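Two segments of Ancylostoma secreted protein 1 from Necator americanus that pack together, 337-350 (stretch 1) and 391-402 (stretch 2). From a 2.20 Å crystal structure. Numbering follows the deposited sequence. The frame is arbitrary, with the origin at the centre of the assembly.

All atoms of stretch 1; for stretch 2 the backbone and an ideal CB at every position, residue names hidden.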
ATOM      1  N   GLY A 337      11.164 -11.767 -12.544  1.00 16.14           N
ATOM      2  CA  GLY A 337      12.374 -12.470 -12.237  1.00 15.76           C
ATOM      3  C   GLY A 337      13.597 -11.865 -12.896  1.00 15.26           C
ATOM      4  O   GLY A 337      13.484 -11.154 -13.880  1.00 13.96           O
ATOM      5  N   VAL A 338      14.762 -12.208 -12.357  1.00 15.51           N
ATOM      6  CA  VAL A 338      16.066 -11.810 -12.889  1.00 14.99           C
ATOM      7  C   VAL A 338      16.932 -13.043 -13.262  1.00 15.96           C
ATOM      8  O   VAL A 338      17.507 -13.098 -14.352  1.00 16.91           O
ATOM      9  CB  VAL A 338      16.839 -10.931 -11.901  1.00 14.56           C
ATOM     10  CG1 VAL A 338      18.282 -10.776 -12.353  1.00  9.82           C
ATOM     11  CG2 VAL A 338      16.165  -9.519 -11.787  1.00 13.81           C
ATOM     12  N   GLY A 339      17.049 -13.997 -12.343  1.00 16.71           N
ATOM     13  CA  GLY A 339      17.842 -15.209 -12.564  1.00 15.57           C
ATOM     14  C   GLY A 339      19.156 -15.152 -11.764  1.00 14.55           C
ATOM     15  O   GLY A 339      19.466 -14.119 -11.216  1.00 16.26           O
ATOM     16  N   PRO A 340      19.900 -16.271 -11.680  1.00 13.06           N
ATOM     17  CA  PRO A 340      21.082 -16.403 -10.859  1.00 13.33           C
ATOM     18  C   PRO A 340      22.298 -15.617 -11.382  1.00 14.42           C
ATOM     19  O   PRO A 340      23.196 -15.326 -10.609  1.00 15.34           O
ATOM     20  CB  PRO A 340      21.361 -17.945 -10.901  1.00 13.18           C
ATOM     21  CG  PRO A 340      20.688 -18.401 -12.149  1.00 11.61           C
ATOM     22  CD  PRO A 340      19.467 -17.584 -12.203  1.00 13.57           C
ATOM     23  N   SER A 341      22.369 -15.304 -12.670  1.00 14.16           N
ATOM     24  CA  SER A 341      23.505 -14.470 -13.172  1.00 15.66           C
ATOM     25  C   SER A 341      23.352 -13.038 -12.630  1.00 16.92           C
ATOM     26  O   SER A 341      24.351 -12.281 -12.535  1.00 16.53           O
ATOM     27  CB  SER A 341      23.568 -14.403 -14.733  1.00 14.50           C
ATOM     28  OG  SER A 341      22.465 -13.704 -15.302  1.00 19.91           O
ATOM     29  N   ASN A 342      22.128 -12.663 -12.243  1.00 16.64           N
ATOM     30  CA  ASN A 342      21.894 -11.302 -11.728  1.00 17.30           C
ATOM     31  C   ASN A 342      22.190 -10.145 -12.698  1.00 17.68           C
ATOM     32  O   ASN A 342      22.325  -8.999 -12.296  1.00 18.32           O
ATOM     33  CB  ASN A 342      22.623 -11.121 -10.410  1.00 16.86           C
ATOM     34  CG  ASN A 342      21.951 -10.136  -9.489  1.00 16.34           C
ATOM     35  OD1 ASN A 342      20.738  -9.986  -9.491  1.00 17.10           O
ATOM     36  ND2 ASN A 342      22.750  -9.452  -8.702  1.00 17.73           N
ATOM     37  N   VAL A 343      22.260 -10.428 -13.990  1.00 18.72           N
ATOM     38  CA  VAL A 343      22.614  -9.413 -14.966  1.00 18.63           C
ATOM     39  C   VAL A 343      21.342  -8.773 -15.580  1.00 20.03           C
ATOM     40  O   VAL A 343      20.419  -9.478 -16.016  1.00 19.87           O
ATOM     41  CB  VAL A 343      23.467  -9.993 -16.121  1.00 18.92           C
ATOM     42  CG1 VAL A 343      23.934  -8.851 -17.044  1.00 18.05           C
ATOM     43  CG2 VAL A 343      24.686 -10.766 -15.601  1.00 18.15           C
ATOM     44  N   LEU A 344      21.337  -7.451 -15.669  1.00 19.78           N
ATOM     45  CA  LEU A 344      20.301  -6.752 -16.346  1.00 20.02           C
ATOM     46  C   LEU A 344      20.550  -6.736 -17.849  1.00 20.86           C
ATOM     47  O   LEU A 344      21.318  -5.879 -18.350  1.00 20.59           O
ATOM     48  CB  LEU A 344      20.140  -5.321 -15.771  1.00 19.35           C
ATOM     49  CG  LEU A 344      19.108  -4.423 -16.448  1.00 16.74           C
ATOM     50  CD1 LEU A 344      17.666  -4.926 -16.250  1.00 16.50           C
ATOM     51  CD2 LEU A 344      19.176  -2.982 -15.984  1.00 17.87           C
ATOM     52  N   THR A 345      19.902  -7.682 -18.544  1.00 21.84           N
ATOM     53  CA  THR A 345      20.088  -7.883 -19.972  1.00 24.46           C
ATOM     54  C   THR A 345      18.932  -7.318 -20.793  1.00 25.76           C
ATOM     55  O   THR A 345      17.818  -7.066 -20.274  1.00 26.16           O
ATOM     56  CB  THR A 345      20.333  -9.361 -20.403  1.00 24.07           C
ATOM     57  OG1 THR A 345      19.145 -10.123 -20.210  1.00 25.86           O
ATOM     58  CG2 THR A 345      21.460  -9.972 -19.631  1.00 25.71           C
ATOM     59  N   THR A 346      19.226  -7.055 -22.070  1.00 27.30           N
ATOM     60  CA  THR A 346      18.223  -6.567 -22.998  1.00 28.96           C
ATOM     61  C   THR A 346      17.204  -7.688 -23.230  1.00 29.26           C
ATOM     62  O   THR A 346      16.034  -7.399 -23.424  1.00 30.03           O
ATOM     63  CB  THR A 346      18.847  -5.977 -24.348  1.00 29.31           C
ATOM     64  OG1 THR A 346      19.506  -7.002 -25.088  1.00 32.45           O
ATOM     65  CG2 THR A 346      19.879  -4.908 -24.034  1.00 30.09           C
ATOM     66  N   ALA A 347      17.645  -8.954 -23.154  1.00 29.49           N
ATOM     67  CA  ALA A 347      16.761 -10.120 -23.246  1.00 29.69           C
ATOM     68  C   ALA A 347      15.696 -10.170 -22.135  1.00 30.55           C
ATOM     69  O   ALA A 347      14.513 -10.472 -22.430  1.00 30.00           O
ATOM     70  CB  ALA A 347      17.557 -11.430 -23.294  1.00 29.44           C
ATOM     71  N   LEU A 348      16.103  -9.890 -20.885  1.00 30.79           N
ATOM     72  CA  LEU A 348      15.135  -9.793 -19.757  1.00 32.03           C
ATOM     73  C   LEU A 348      14.299  -8.531 -19.803  1.00 31.85           C
ATOM     74  O   LEU A 348      13.164  -8.514 -19.327  1.00 33.57           O
ATOM     75  CB  LEU A 348      15.825  -9.818 -18.392  1.00 31.82           C
ATOM     76  CG  LEU A 348      16.392 -11.110 -17.844  1.00 33.66           C
ATOM     77  CD1 LEU A 348      17.214 -10.694 -16.668  1.00 38.19           C
ATOM     78  CD2 LEU A 348      15.351 -12.095 -17.395  1.00 33.45           C
ATOM     79  N   TRP A 349      14.895  -7.458 -20.303  1.00 32.70           N
ATOM     80  CA  TRP A 349      14.212  -6.152 -20.439  1.00 32.35           C
ATOM     81  C   TRP A 349      13.056  -6.251 -21.451  1.00 32.50           C
ATOM     82  O   TRP A 349      11.902  -5.858 -21.172  1.00 32.17           O
ATOM     83  CB  TRP A 349      15.200  -5.076 -20.919  1.00 32.06           C
ATOM     84  CG  TRP A 349      14.634  -3.691 -20.821  1.00 34.71           C
ATOM     85  CD1 TRP A 349      13.779  -3.088 -21.710  1.00 35.89           C
ATOM     86  CD2 TRP A 349      14.852  -2.743 -19.757  1.00 33.92           C
ATOM     87  NE1 TRP A 349      13.463  -1.829 -21.271  1.00 39.39           N
ATOM     88  CE2 TRP A 349      14.103  -1.589 -20.074  1.00 36.56           C
ATOM     89  CE3 TRP A 349      15.583  -2.771 -18.561  1.00 32.75           C
ATOM     90  CZ2 TRP A 349      14.078  -0.461 -19.249  1.00 33.97           C
ATOM     91  CZ3 TRP A 349      15.568  -1.655 -17.758  1.00 30.17           C
ATOM     92  CH2 TRP A 349      14.819  -0.517 -18.102  1.00 32.53           C
ATOM     93  N   ASN A 350      13.361  -6.811 -22.618  1.00 32.04           N
ATOM     94  CA  ASN A 350      12.431  -6.787 -23.718  1.00 32.91           C
ATOM     95  C   ASN A 350      11.347  -7.859 -23.626  1.00 33.04           C
ATOM     96  O   ASN A 350      10.633  -8.119 -24.599  1.00 33.61           O
ATOM     97  CB  ASN A 350      13.211  -6.876 -25.026  1.00 33.17           C
ATOM     98  CG  ASN A 350      14.138  -5.706 -25.213  1.00 34.47           C
ATOM     99  OD1 ASN A 350      13.850  -4.577 -24.772  1.00 36.33           O
ATOM    100  ND2 ASN A 350      15.257  -5.951 -25.885  1.00 36.94           N
ATOM    101  N   UNK A 391      21.697   3.384 -11.319  1.00 20.27           N
ATOM    102  CA  UNK A 391      22.106   2.087 -11.855  1.00 18.57           C
ATOM    103  C   UNK A 391      21.491   1.815 -13.206  1.00 17.43           C
ATOM    104  O   UNK A 391      21.530   2.655 -14.090  1.00 18.43           O
ATOM    105  CB  UNK A 391      21.729   0.966 -10.884  1.00 18.57           C
ATOM    106  N   UNK A 392      20.982   0.606 -13.393  1.00 17.86           N
ATOM    107  CA  UNK A 392      20.352   0.206 -14.635  1.00 17.36           C
ATOM    108  C   UNK A 392      21.318   0.362 -15.811  1.00 18.76           C
ATOM    109  O   UNK A 392      20.925   0.710 -16.953  1.00 20.10           O
ATOM    110  CB  UNK A 392      19.083   1.027 -14.873  1.00 17.36           C
ATOM    111  N   UNK A 393      22.569   0.046 -15.554  1.00 18.06           N
ATOM    112  CA  UNK A 393      23.503  -0.148 -16.634  1.00 20.70           C
ATOM    113  C   UNK A 393      23.198  -1.472 -17.362  1.00 20.74           C
ATOM    114  O   UNK A 393      23.306  -2.536 -16.753  1.00 20.25           O
ATOM    115  CB  UNK A 393      24.938  -0.131 -16.103  1.00 20.70           C
ATOM    116  N   UNK A 394      22.856  -1.390 -18.654  1.00 22.34           N
ATOM    117  CA  UNK A 394      22.501  -2.560 -19.473  1.00 23.73           C
ATOM    118  C   UNK A 394      23.700  -3.442 -19.740  1.00 23.42           C
ATOM    119  O   UNK A 394      24.725  -2.992 -20.275  1.00 23.31           O
ATOM    120  CB  UNK A 394      21.886  -2.117 -20.802  1.00 23.73           C
ATOM    121  N   UNK A 395      23.534  -4.702 -19.356  1.00 23.60           N
ATOM    122  CA  UNK A 395      24.557  -5.723 -19.494  1.00 23.24           C
ATOM    123  C   UNK A 395      25.382  -5.873 -18.229  1.00 23.74           C
ATOM    124  O   UNK A 395      26.333  -6.679 -18.202  1.00 24.32           O
ATOM    125  CB  UNK A 395      25.471  -5.396 -20.677  1.00 23.24           C
ATOM    126  N   UNK A 396      25.037  -5.111 -17.183  1.00 21.63           N
ATOM    127  CA  UNK A 396      25.815  -5.149 -15.913  1.00 20.16           C
ATOM    128  C   UNK A 396      25.023  -5.867 -14.818  1.00 19.52           C
ATOM    129  O   UNK A 396      23.778  -5.885 -14.863  1.00 18.12           O
ATOM    130  CB  UNK A 396      26.169  -3.734 -15.452  1.00 20.16           C
ATOM    131  N   UNK A 397      25.721  -6.509 -13.870  1.00 17.59           N
ATOM    132  CA  UNK A 397      25.056  -7.115 -12.740  1.00 16.61           C
ATOM    133  C   UNK A 397      24.361  -6.029 -11.882  1.00 16.22           C
ATOM    134  O   UNK A 397      24.825  -4.897 -11.793  1.00 15.25           O
ATOM    135  CB  UNK A 397      26.061  -7.912 -11.905  1.00 16.61           C
ATOM    136  N   UNK A 398      23.219  -6.380 -11.291  1.00 16.71           N
ATOM    137  CA  UNK A 398      22.467  -5.436 -10.459  1.00 15.64           C
ATOM    138  C   UNK A 398      23.267  -5.229  -9.164  1.00 14.71           C
ATOM    139  O   UNK A 398      23.347  -4.120  -8.624  1.00 14.48           O
ATOM    140  CB  UNK A 398      21.054  -5.946 -10.168  1.00 15.64           C
ATOM    141  N   UNK A 399      23.845  -6.299  -8.658  1.00 14.52           N
ATOM    142  CA  UNK A 399      24.729  -6.197  -7.479  1.00 14.34           C
ATOM    143  C   UNK A 399      25.785  -7.304  -7.554  1.00 15.19           C
ATOM    144  O   UNK A 399      25.539  -8.392  -8.168  1.00 14.23           O
ATOM    145  CB  UNK A 399      23.930  -6.301  -6.178  1.00 14.34           C
ATOM    146  N   UNK A 400      26.967  -7.022  -6.977  1.00 15.96           N
ATOM    147  CA  UNK A 400      28.075  -7.982  -6.951  1.00 14.58           C
ATOM    148  C   UNK A 400      27.713  -9.088  -5.965  1.00 15.40           C
ATOM    149  O   UNK A 400      27.312  -8.835  -4.790  1.00 15.03           O
ATOM    150  CB  UNK A 400      29.393  -7.308  -6.565  1.00 14.58           C
ATOM    151  N   UNK A 401      27.918 -10.293  -6.430  1.00 15.02           N
ATOM    152  CA  UNK A 401      27.489 -11.474  -5.773  1.00 17.30           C
ATOM    153  C   UNK A 401      28.560 -12.113  -4.880  1.00 17.79           C
ATOM    154  O   UNK A 401      29.745 -12.260  -5.267  1.00 17.46           O
ATOM    155  CB  UNK A 401      27.015 -12.477  -6.826  1.00 17.30           C
ATOM    156  N   UNK A 402      28.150 -12.450  -3.664  1.00 18.32           N
ATOM    157  CA  UNK A 402      29.087 -13.059  -2.674  1.00 20.32           C
ATOM    158  C   UNK A 402      28.543 -12.934  -1.254  1.00 20.35           C
ATOM    159  O   UNK A 402      27.435 -12.463  -1.040  1.00 20.67           O
ATOM    160  CB  UNK A 402      30.464 -12.396  -2.753  1.00 20.32           C
TER

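Position 391 makes no contact with stretch 1, which sets no demand on it; the residue is Gly391.

At 392 the backbone is left-handed (phi 58°, psi 38°), a conformation that asparagine and glycine tolerate best. The ideal CB points sideways, 4.2 Å from Leu344 CD2 and 5.3 Å from Trp349 CZ3, so a small or medium side chain would fit. In Asn392, CB lies 4.0 Å from Leu344 CD2, ND2 comes to the edge of the Trp349 ring, and the amide is hydrogen-bonded elsewhere in the structure.

Position 393 opens a type II turn and points away, leaving the choice wide; it is Tyr393.

The CB at 394 points sideways, 4.7 Å from Thr346 CG2, and Leu344, Thr346 and Trp349 offer a largely apolar surface nearby. A long, flexible apolar chain could exploit it. In Met394, SD lies 3.8 Å from Leu344 CD2 and 3.9 Å from Trp349 CE3, approaching the indole obliquely, while CE reaches to 3.6 Å from Thr346 CG2.

At 395 phi is 95°, and a CB would be jammed against the preceding carbonyl oxygen, which calls for glycine. Gly395 N donates to Leu344 O at 2.7 Å.

Position 396 points away into space free of stretch 1, where many residues would serve. His396 contributes through its backbone, its O accepting from Leu344 N at 3.0 Å.

The backbone at 397 bridges Val343, and its CB points sideways, 3.9 Å from Asn342 O. A compact apolar residue would suit the space beside Val343. In Val397, CG1 packs 3.8 Å from Val343 CG2, and CA makes a CA-H...O contact with Asn342 O at 3.3 Å.

At 398 the amide N donates to Asn342 O (2.9 Å), which excludes proline. Val338 and Leu344 favour an aliphatic chain such as leucine, isoleucine or methionine. Ile398 extends CD1 to 3.8 Å from Val338 CG1.

Beside 399, Asn342 ND2 is 4.2 Å from the ideal CB and makes a weak hydrogen bond to the O of this residue (3.0 Å). An aromatic ring could cover the amide, though smaller residues would also fit. Tyr399 places one ring face over Asn342 ND2, with CD1 3.3 Å from that atom.

Position 400 points away; it is Thr400.

From 401 the CB points toward stretch 1, with nothing of it within 5.5 Å; Asn342 CB and the carbonyl oxygens of Pro340 and Ser341 lie beyond, so a long chain, apolar or carrying a donor, would suit. Met401 puts SD 3.7 Å from Asn342 CB and CE 3.1 Å from Ser341 O.

Position 402, out of reach, is Gly402.

Stretch 2 (391-402) GNYMGHVIYTMG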
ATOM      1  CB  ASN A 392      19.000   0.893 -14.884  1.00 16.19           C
ATOM      2  CG  ASN A 392      17.899   0.396 -13.953  1.00 18.49           C
ATOM      3  OD1 ASN A 392      18.156  -0.255 -12.951  1.00 21.99           O
ATOM      4  ND2 ASN A 392      16.681   0.721 -14.271  1.00 18.26           N
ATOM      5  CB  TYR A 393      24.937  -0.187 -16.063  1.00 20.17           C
ATOM      6  CG  TYR A 393      25.338   0.944 -15.152  1.00 21.82           C
ATOM      7  CD1 TYR A 393      25.128   2.263 -15.528  1.00 26.05           C
ATOM      8  CD2 TYR A 393      26.019   0.695 -13.940  1.00 23.98           C
ATOM      9  CE1 TYR A 393      25.529   3.303 -14.758  1.00 24.05           C
ATOM     10  CE2 TYR A 393      26.426   1.731 -13.131  1.00 22.80           C
ATOM     11  CZ  TYR A 393      26.165   3.053 -13.557  1.00 26.49           C
ATOM     12  OH  TYR A 393      26.534   4.144 -12.818  1.00 28.61           O
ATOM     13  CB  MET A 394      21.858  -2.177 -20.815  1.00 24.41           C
ATOM     14  CG  MET A 394      20.530  -1.466 -20.715  1.00 29.57           C
ATOM     15  SD  MET A 394      19.231  -2.322 -19.761  1.00 39.92           S
ATOM     16  CE  MET A 394      19.034  -3.776 -20.760  1.00 34.34           C
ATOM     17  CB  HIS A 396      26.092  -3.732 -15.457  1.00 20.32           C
ATOM     18  CG  HIS A 396      27.179  -3.608 -14.436  1.00 23.33           C
ATOM     19  ND1 HIS A 396      26.984  -3.919 -13.106  1.00 20.04           N
ATOM     20  CD2 HIS A 396      28.457  -3.149 -14.537  1.00 24.31           C
ATOM     21  CE1 HIS A 396      28.095  -3.676 -12.435  1.00 23.66           C
ATOM     22  NE2 HIS A 396      29.002  -3.208 -13.276  1.00 27.31           N
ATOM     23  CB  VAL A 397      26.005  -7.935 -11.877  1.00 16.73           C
ATOM     24  CG1 VAL A 397      26.560  -9.196 -12.646  1.00 16.74           C
ATOM     25  CG2 VAL A 397      27.061  -7.071 -11.422  1.00 15.67           C
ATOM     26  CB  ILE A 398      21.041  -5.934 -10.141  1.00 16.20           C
ATOM     27  CG1 ILE A 398      20.254  -6.240 -11.402  1.00 16.07           C
ATOM     28  CG2 ILE A 398      20.269  -4.953  -9.209  1.00 13.03           C
ATOM     29  CD1 ILE A 398      19.172  -7.303 -11.151  1.00 22.11           C
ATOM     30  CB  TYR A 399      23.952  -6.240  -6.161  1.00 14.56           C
ATOM     31  CG  TYR A 399      22.975  -7.391  -5.963  1.00 12.65           C
ATOM     32  CD1 TYR A 399      23.429  -8.670  -5.597  1.00 15.04           C
ATOM     33  CD2 TYR A 399      21.618  -7.179  -6.103  1.00 11.82           C
ATOM     34  CE1 TYR A 399      22.574  -9.705  -5.395  1.00 13.58           C
ATOM     35  CE2 TYR A 399      20.714  -8.198  -5.882  1.00 12.28           C
ATOM     36  CZ  TYR A 399      21.217  -9.475  -5.536  1.00 16.14           C
ATOM     37  OH  TYR A 399      20.408 -10.525  -5.315  1.00 18.05           O
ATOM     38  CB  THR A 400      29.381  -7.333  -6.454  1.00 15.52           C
ATOM     39  OG1 THR A 400      29.696  -6.236  -7.303  1.00 16.12           O
ATOM     40  CG2 THR A 400      30.574  -8.374  -6.496  1.00 11.63           C
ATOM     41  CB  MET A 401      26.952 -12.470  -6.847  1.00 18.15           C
ATOM     42  CG  MET A 401      25.606 -12.123  -7.431  1.00 16.31           C
ATOM     43  SD  MET A 401      25.146 -13.263  -8.735  1.00 27.36           S
ATOM     44  CE  MET A 401      26.207 -12.588 -10.040  1.00 23.72           C
TER
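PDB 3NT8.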